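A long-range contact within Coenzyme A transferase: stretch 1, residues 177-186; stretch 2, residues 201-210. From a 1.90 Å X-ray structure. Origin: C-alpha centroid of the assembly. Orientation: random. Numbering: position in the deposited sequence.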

# COMPACT_ATOMS: atom_id res chain seq x y z
N ILE A 177 -19.28 -27.51 -1.98
CA ILE A 177 -20.59 -27.93 -1.48
C ILE A 177 -21.50 -26.71 -1.44
O ILE A 177 -21.16 -25.70 -0.82
N VAL A 178 -22.67 -26.79 -2.10
CA VAL A 178 -23.57 -25.63 -2.11
C VAL A 178 -24.82 -25.84 -1.26
O VAL A 178 -25.30 -26.97 -1.09
N GLU A 179 -25.33 -24.74 -0.73
CA GLU A 179 -26.60 -24.73 -0.04
C GLU A 179 -27.54 -23.85 -0.84
O GLU A 179 -27.41 -22.62 -0.86
N VAL A 180 -28.47 -24.49 -1.54
CA VAL A 180 -29.45 -23.81 -2.37
C VAL A 180 -30.47 -23.11 -1.48
O VAL A 180 -30.99 -23.68 -0.51
N ASN A 181 -30.75 -21.85 -1.80
CA ASN A 181 -31.67 -21.04 -1.02
C ASN A 181 -32.42 -20.12 -1.96
O ASN A 181 -31.81 -19.27 -2.60
N ARG A 182 -33.74 -20.27 -2.05
CA ARG A 182 -34.51 -19.46 -2.99
C ARG A 182 -34.48 -17.98 -2.60
O ARG A 182 -34.80 -17.11 -3.41
N TYR A 183 -34.07 -17.70 -1.36
CA TYR A 183 -33.91 -16.31 -0.94
C TYR A 183 -32.61 -15.67 -1.44
O TYR A 183 -32.43 -14.46 -1.34
N MET A 184 -31.70 -16.49 -1.97
CA MET A 184 -30.45 -15.95 -2.51
C MET A 184 -30.69 -15.44 -3.93
O MET A 184 -31.10 -16.21 -4.80
N PRO A 185 -30.46 -14.15 -4.18
CA PRO A 185 -30.71 -13.64 -5.53
C PRO A 185 -29.79 -14.25 -6.60
O PRO A 185 -28.64 -14.59 -6.31
N ARG A 186 -30.32 -14.38 -7.81
CA ARG A 186 -29.55 -14.80 -8.96
C ARG A 186 -28.85 -13.58 -9.53
O ARG A 186 -29.46 -12.78 -10.25
N ALA A 201 -21.58 -31.46 -4.12
CA ALA A 201 -22.76 -31.87 -3.35
C ALA A 201 -23.68 -30.69 -3.13
O ALA A 201 -23.23 -29.54 -3.08
N ILE A 202 -24.97 -30.99 -2.97
CA ILE A 202 -26.01 -29.98 -2.84
C ILE A 202 -26.93 -30.27 -1.66
O ILE A 202 -27.38 -31.40 -1.47
N VAL A 203 -27.20 -29.25 -0.85
CA VAL A 203 -28.30 -29.32 0.11
C VAL A 203 -29.22 -28.15 -0.17
O VAL A 203 -28.83 -27.20 -0.86
N GLU A 204 -30.44 -28.21 0.36
CA GLU A 204 -31.44 -27.16 0.14
C GLU A 204 -31.94 -26.66 1.49
O GLU A 204 -32.32 -27.46 2.36
N ASN A 205 -31.94 -25.35 1.65
CA ASN A 205 -32.37 -24.71 2.88
C ASN A 205 -32.87 -23.31 2.58
O ASN A 205 -32.06 -22.37 2.46
N HIS A 206 -34.18 -23.16 2.46
CA HIS A 206 -34.79 -21.88 2.09
C HIS A 206 -35.15 -21.06 3.31
O HIS A 206 -36.13 -21.35 3.99
N VAL A 207 -34.34 -20.04 3.59
CA VAL A 207 -34.55 -19.16 4.74
C VAL A 207 -34.07 -17.77 4.36
O VAL A 207 -33.17 -17.63 3.53
N PRO A 208 -34.68 -16.74 4.94
CA PRO A 208 -34.25 -15.40 4.53
C PRO A 208 -32.77 -15.19 4.81
O PRO A 208 -32.22 -15.76 5.75
N LEU A 209 -32.12 -14.37 3.99
CA LEU A 209 -30.70 -14.07 4.21
C LEU A 209 -30.52 -13.23 5.47
O LEU A 209 -31.38 -12.43 5.81
N ILE A 210 -29.39 -13.38 6.15
CA ILE A 210 -29.11 -12.55 7.31
C ILE A 210 -28.94 -11.09 6.89
O ILE A 210 -28.40 -10.79 5.82

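Two parallel strands, 177-180 and 201-204, set the register, and side chains take over where the strands end. Ala201 starts the walk on the sheet face it shares with Ile177, Glu179 and Val203; its CB lies 4.3 Å from Ile177 CG2, a loose contact. Ile202, an m rotamer, turns to the other face and meets two valines: its CG1 is 3.9 Å from Val178 CG2 (chi1 m), its CG2 3.8 Å from Val180 CG2 (chi1 t). Val203, also m, returns to the first face, where its CG2 lies 3.8 Å from Glu179 CB. Glu204 (m) contributes little, its CG 4.1 Å from Val180 CB.

Beyond the strand, Asn205 (t) reaches the carboxylate of Glu179, whose side chain is extended (t, t): ND2 donates to Glu179 OE2 at 3.2 Å. Water 1 links the same two residues by a second route, donating to Glu179 OE2 and to the backbone Asn205 O, each at 2.7 Å, so a buried acid is met by an amide and a water.

His206 (m) presents its ring edge to the turn that begins at Asn181. Its ND1 accepts from Arg182 N at 3.0 Å and must therefore be unprotonated, while CE1 lies 4.2 Å from Val180 CG1. The CA-to-CB bond of Val207 (m) points away, though CG2 still lies 4.0 Å from Asn181 ND2; its main polar offering is the backbone. The Asn181 (t) carboxamide pairs with the Val207 backbone much as a peptide group would: ND2 donates to Val207 O at 2.8 Å, and OD1 accepts from Val207 N at 3.2 Å. That OD1 also accepts from Tyr183 N at 2.9 Å, coupling the turn to the contact.

Pro208 sets its CA over one face of the Tyr183 ring (m), 4.0 Å from the centroid, a CH-pi contact. Leu209 (m, t) closes the apolar end, with CD2 4.0 Å from Met184 CE and CD1 3.9 Å from Pro185 CD. Ile210 is out of reach.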

# COMPACT_ATOMS: atom_id res chain seq x y z
CB ILE A 177 -20.49 -28.46 -0.04
CG1 ILE A 177 -19.40 -29.53 0.06
CG2 ILE A 177 -21.86 -28.99 0.44
CD1 ILE A 177 -19.20 -30.08 1.47
CB VAL A 178 -23.99 -25.24 -3.53
CG1 VAL A 178 -22.77 -25.02 -4.41
CG2 VAL A 178 -24.90 -26.30 -4.12
CB GLU A 179 -26.41 -24.20 1.38
CG GLU A 179 -27.71 -24.07 2.19
CD GLU A 179 -27.43 -24.02 3.68
OE1 GLU A 179 -26.44 -24.66 4.12
OE2 GLU A 179 -28.20 -23.36 4.42
CB VAL A 180 -30.17 -24.82 -3.31
CG1 VAL A 180 -31.44 -24.21 -3.93
CG2 VAL A 180 -29.21 -25.33 -4.39
CB ASN A 181 -30.89 -20.23 0.01
CG ASN A 181 -31.78 -19.43 0.93
OD1 ASN A 181 -33.00 -19.40 0.76
ND2 ASN A 181 -31.18 -18.77 1.91
CB ARG A 182 -35.95 -19.96 -3.14
CG ARG A 182 -36.77 -19.86 -1.87
CD ARG A 182 -38.25 -20.18 -2.10
NE ARG A 182 -39.05 -19.64 -1.01
CZ ARG A 182 -39.45 -20.34 0.05
NH1 ARG A 182 -39.15 -21.63 0.15
NH2 ARG A 182 -40.18 -19.75 1.00
CB TYR A 183 -34.00 -16.17 0.58
CG TYR A 183 -35.39 -16.42 1.12
CD1 TYR A 183 -36.28 -15.37 1.32
CD2 TYR A 183 -35.81 -17.71 1.44
CE1 TYR A 183 -37.55 -15.60 1.81
CE2 TYR A 183 -37.08 -17.94 1.94
CZ TYR A 183 -37.95 -16.88 2.12
OH TYR A 183 -39.21 -17.11 2.61
CB MET A 184 -29.34 -17.02 -2.53
CG MET A 184 -28.00 -16.49 -3.04
SD MET A 184 -27.27 -15.20 -2.02
CE MET A 184 -26.54 -16.16 -0.71
CB PRO A 185 -30.43 -12.13 -5.39
CG PRO A 185 -29.50 -12.03 -4.19
CD PRO A 185 -30.02 -13.09 -3.25
CB ARG A 186 -30.46 -15.44 -10.01
CG ARG A 186 -29.73 -16.01 -11.21
CD ARG A 186 -30.69 -16.69 -12.18
NE ARG A 186 -31.09 -18.04 -11.77
CZ ARG A 186 -32.06 -18.31 -10.90
NH1 ARG A 186 -32.75 -17.33 -10.32
NH2 ARG A 186 -32.35 -19.58 -10.61
CB ALA A 201 -22.35 -32.49 -2.02
CB ILE A 202 -26.90 -29.99 -4.10
CG1 ILE A 202 -26.04 -29.79 -5.35
CG2 ILE A 202 -28.02 -28.94 -3.97
CD1 ILE A 202 -26.74 -30.23 -6.65
CB VAL A 203 -27.81 -29.29 1.58
CG1 VAL A 203 -26.80 -30.40 1.83
CG2 VAL A 203 -27.21 -27.91 1.94
CB GLU A 204 -32.63 -27.68 -0.68
CG GLU A 204 -32.26 -28.10 -2.10
CD GLU A 204 -33.36 -28.90 -2.81
OE1 GLU A 204 -34.18 -29.56 -2.14
OE2 GLU A 204 -33.38 -28.87 -4.06
CB ASN A 205 -31.24 -24.64 3.91
CG ASN A 205 -31.72 -24.16 5.27
OD1 ASN A 205 -32.73 -24.64 5.77
ND2 ASN A 205 -31.00 -23.21 5.87
CB HIS A 206 -36.05 -22.12 1.25
CG HIS A 206 -35.83 -23.06 0.11
ND1 HIS A 206 -35.07 -22.72 -0.99
CD2 HIS A 206 -36.28 -24.32 -0.11
CE1 HIS A 206 -35.04 -23.74 -1.84
NE2 HIS A 206 -35.77 -24.72 -1.33
CB VAL A 207 -33.76 -19.63 5.98
CG1 VAL A 207 -34.30 -20.97 6.49
CG2 VAL A 207 -32.27 -19.73 5.67
CB PRO A 208 -35.11 -14.49 5.40
CG PRO A 208 -36.37 -15.31 5.66
CD PRO A 208 -35.87 -16.72 5.81
CB LEU A 209 -30.13 -13.32 3.01
CG LEU A 209 -30.19 -14.01 1.65
CD1 LEU A 209 -29.48 -13.15 0.59
CD2 LEU A 209 -29.59 -15.40 1.69
CB ILE A 210 -27.87 -13.02 8.11
CG1 ILE A 210 -27.87 -12.38 9.50
CG2 ILE A 210 -26.57 -12.72 7.35
CD1 ILE A 210 -26.66 -12.75 10.35
O HOH W 1 -29.74 -21.40 3.35